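Local coordinates for protein ORF007 (Staphylococcus phage 2638A, PDB 7AQH) that degrades host peptidoglycan as a phage endolysin to release mature virions, and is represented here by its SH3b cell wall-binding domain, at residues T28-P33 against E69-Y74. Numbering follows the deposited sequence.
Sequences TRYKGP and EGETVY
Tyr74 sets CG anti to its carbonyl carbon (chi1 -59°), and a chi2 of 83° lays the ring against the Gly32-Pro33 backbone that leaves a gamma-turn centred on Lys31. Gly32 CA lies over one ring face, 3.5 Å from the centroid, and Pro33 CD covers the same face at 3.8 Å from the centroid; both are CH-pi contacts. Gly32 N donates to Tyr30 O, closing the gamma-turn. At the edge of the ring, near its plane, lies Arg29 O, part of an antiparallel hydrogen-bonded pair: Arg29 N gives to Tyr74 O at 3.0 Å, nearly along the C=O axis, and Tyr74 N returns a straight bond to Arg29 O at 3.1 Å. The opposite face of the sheet carries Val73, whose CG1, anti to the backbone N (chi1 179°), meets Thr28 CB at 3.4 Å, while its CG2 comes within 4.1 Å of Tyr30 CE1. The Tyr30 ring lies side by side with Val73, its OH 3.7 Å from Glu71 OE2, ring and carboxylate planes steeply inclined. Strand pairing and ring cover thus hold strand 26-30 and the chain after it against strand 72-77 in the all-beta SH3b domain; strand 39-43 flanks the former, strand 60-66 the latter, with Pro33 resting on Trp62 and Val73 on Trp65.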
ATOM      1  N   THR A  28      -0.052   3.776  -7.746  1.00 46.69           N
ATOM      2  CA  THR A  28       0.211   4.403  -6.461  1.00 43.65           C
ATOM      3  C   THR A  28      -0.606   5.682  -6.320  1.00 43.88           C
ATOM      4  O   THR A  28      -0.983   6.312  -7.312  1.00 45.00           O
ATOM      5  CB  THR A  28       1.701   4.720  -6.297  1.00 41.97           C
ATOM      6  OG1 THR A  28       2.109   5.639  -7.318  1.00 47.51           O
ATOM      7  CG2 THR A  28       2.529   3.447  -6.409  1.00 40.02           C
ATOM      8  N   ARG A  29      -0.875   6.058  -5.071  1.00 43.90           N
ATOM      9  CA  ARG A  29      -1.736   7.188  -4.757  1.00 46.56           C
ATOM     10  C   ARG A  29      -1.015   8.147  -3.819  1.00 49.41           C
ATOM     11  O   ARG A  29      -0.061   7.778  -3.130  1.00 47.63           O
ATOM     12  CB  ARG A  29      -3.053   6.728  -4.113  1.00 47.52           C
ATOM     13  CG  ARG A  29      -3.864   5.758  -4.957  1.00 43.86           C
ATOM     14  CD  ARG A  29      -4.469   6.438  -6.174  1.00 45.83           C
ATOM     15  NE  ARG A  29      -5.157   5.490  -7.046  1.00 45.02           N
ATOM     16  CZ  ARG A  29      -5.839   5.834  -8.134  1.00 45.59           C
ATOM     17  NH1 ARG A  29      -5.930   7.108  -8.488  1.00 45.32           N
ATOM     18  NH2 ARG A  29      -6.432   4.902  -8.867  1.00 51.40           N
ATOM     19  N   TYR A  30      -1.485   9.393  -3.801  1.00 47.62           N
ATOM     20  CA  TYR A  30      -1.002  10.385  -2.853  1.00 47.49           C
ATOM     21  C   TYR A  30      -1.948  10.471  -1.651  1.00 45.89           C
ATOM     22  O   TYR A  30      -3.011   9.844  -1.613  1.00 47.34           O
ATOM     23  CB  TYR A  30      -0.848  11.752  -3.534  1.00 48.75           C
ATOM     24  CG  TYR A  30       0.362  11.875  -4.446  1.00 46.80           C
ATOM     25  CD1 TYR A  30       1.649  11.683  -3.958  1.00 47.19           C
ATOM     26  CD2 TYR A  30       0.215  12.187  -5.794  1.00 48.37           C
ATOM     27  CE1 TYR A  30       2.756  11.792  -4.787  1.00 46.11           C
ATOM     28  CE2 TYR A  30       1.319  12.299  -6.629  1.00 47.89           C
ATOM     29  CZ  TYR A  30       2.584  12.100  -6.120  1.00 49.49           C
ATOM     30  OH  TYR A  30       3.677  12.211  -6.952  1.00 53.47           O
ATOM     31  N   LYS A  31      -1.542  11.266  -0.657  1.00 47.37           N
ATOM     32  CA  LYS A  31      -2.373  11.603   0.497  1.00 49.73           C
ATOM     33  C   LYS A  31      -2.618  10.411   1.413  1.00 48.06           C
ATOM     34  O   LYS A  31      -2.260  10.458   2.593  1.00 54.94           O
ATOM     35  CB  LYS A  31      -3.705  12.215   0.062  1.00 49.20           C
ATOM     36  CG  LYS A  31      -3.583  13.565  -0.647  1.00 55.00           C
ATOM     37  CD  LYS A  31      -4.948  14.070  -1.082  1.00 59.48           C
ATOM     38  CE  LYS A  31      -5.727  14.602   0.123  1.00 64.55           C
ATOM     39  NZ  LYS A  31      -6.972  15.288  -0.306  1.00 65.74           N
ATOM     40  N   GLY A  32      -3.230   9.344   0.898  1.00 47.38           N
ATOM     41  CA  GLY A  32      -3.554   8.202   1.724  1.00 46.41           C
ATOM     42  C   GLY A  32      -3.854   6.917   0.977  1.00 47.45           C
ATOM     43  O   GLY A  32      -3.885   6.870  -0.257  1.00 43.51           O
ATOM     44  N   PRO A  33      -4.094   5.834   1.734  1.00 48.29           N
ATOM     45  CA  PRO A  33      -4.377   4.502   1.155  1.00 43.97           C
ATOM     46  C   PRO A  33      -5.825   4.367   0.700  1.00 51.55           C
ATOM     47  O   PRO A  33      -6.615   3.573   1.222  1.00 52.72           O
ATOM     48  CB  PRO A  33      -4.044   3.567   2.320  1.00 45.26           C
ATOM     49  CG  PRO A  33      -4.431   4.361   3.531  1.00 48.16           C
ATOM     50  CD  PRO A  33      -4.074   5.796   3.207  1.00 50.44           C
ATOM     51  N   GLU A  69      11.282  13.564  -2.700  1.00 57.08           N
ATOM     52  CA  GLU A  69      10.674  14.882  -2.659  1.00 52.83           C
ATOM     53  C   GLU A  69       9.957  15.156  -1.347  1.00 54.15           C
ATOM     54  O   GLU A  69       9.546  16.298  -1.111  1.00 55.91           O
ATOM     55  CB  GLU A  69       9.677  15.004  -3.812  1.00 58.80           C
ATOM     56  CG  GLU A  69      10.325  15.036  -5.187  1.00 61.41           C
ATOM     57  CD  GLU A  69       9.321  15.222  -6.304  1.00 67.58           C
ATOM     58  OE1 GLU A  69       8.101  15.181  -6.029  1.00 68.90           O
ATOM     59  OE2 GLU A  69       9.751  15.421  -7.460  1.00 66.23           O
ATOM     60  N   GLY A  70       9.809  14.148  -0.487  1.00 58.62           N
ATOM     61  CA  GLY A  70       9.171  14.304   0.804  1.00 59.10           C
ATOM     62  C   GLY A  70       7.704  13.951   0.822  1.00 61.59           C
ATOM     63  O   GLY A  70       7.071  14.052   1.877  1.00 62.12           O
ATOM     64  N   GLU A  71       7.152  13.532  -0.310  1.00 62.87           N
ATOM     65  CA  GLU A  71       5.752  13.160  -0.420  1.00 57.21           C
ATOM     66  C   GLU A  71       5.561  11.718   0.028  1.00 54.22           C
ATOM     67  O   GLU A  71       6.425  10.868  -0.202  1.00 54.34           O
ATOM     68  CB  GLU A  71       5.306  13.304  -1.871  1.00 54.73           C
ATOM     69  CG  GLU A  71       6.451  13.653  -2.811  1.00 60.10           C
ATOM     70  CD  GLU A  71       6.083  14.708  -3.820  1.00 64.43           C
ATOM     71  OE1 GLU A  71       5.840  15.859  -3.404  1.00 73.14           O
ATOM     72  OE2 GLU A  71       6.022  14.383  -5.026  1.00 65.01           O
ATOM     73  N   THR A  72       4.438  11.445   0.681  1.00 54.75           N
ATOM     74  CA  THR A  72       4.138  10.085   1.105  1.00 53.01           C
ATOM     75  C   THR A  72       3.294   9.412   0.030  1.00 49.09           C
ATOM     76  O   THR A  72       2.313   9.991  -0.448  1.00 47.70           O
ATOM     77  CB  THR A  72       3.413  10.065   2.450  1.00 51.75           C
ATOM     78  OG1 THR A  72       4.271  10.597   3.466  1.00 57.23           O
ATOM     79  CG2 THR A  72       3.037   8.638   2.814  1.00 48.83           C
ATOM     80  N   VAL A  73       3.685   8.201  -0.358  1.00 48.55           N
ATOM     81  CA  VAL A  73       3.000   7.443  -1.398  1.00 50.57           C
ATOM     82  C   VAL A  73       2.473   6.148  -0.800  1.00 49.31           C
ATOM     83  O   VAL A  73       3.184   5.462  -0.058  1.00 51.28           O
ATOM     84  CB  VAL A  73       3.924   7.147  -2.598  1.00 50.62           C
ATOM     85  CG1 VAL A  73       3.185   6.327  -3.645  1.00 44.87           C
ATOM     86  CG2 VAL A  73       4.451   8.442  -3.201  1.00 46.08           C
ATOM     87  N   TYR A  74       1.229   5.815  -1.130  1.00 47.61           N
ATOM     88  CA  TYR A  74       0.577   4.602  -0.660  1.00 47.07           C
ATOM     89  C   TYR A  74       0.341   3.659  -1.832  1.00 46.98           C
ATOM     90  O   TYR A  74      -0.048   4.093  -2.922  1.00 48.65           O
ATOM     91  CB  TYR A  74      -0.751   4.924   0.030  1.00 46.73           C
ATOM     92  CG  TYR A  74      -0.614   5.855   1.212  1.00 48.09           C
ATOM     93  CD1 TYR A  74      -0.543   7.229   1.034  1.00 49.80           C
ATOM     94  CD2 TYR A  74      -0.567   5.359   2.509  1.00 49.77           C
ATOM     95  CE1 TYR A  74      -0.417   8.084   2.112  1.00 52.37           C
ATOM     96  CE2 TYR A  74      -0.445   6.208   3.594  1.00 51.63           C
ATOM     97  CZ  TYR A  74      -0.371   7.569   3.389  1.00 55.27           C
ATOM     98  OH  TYR A  74      -0.250   8.418   4.464  1.00 54.94           O
TER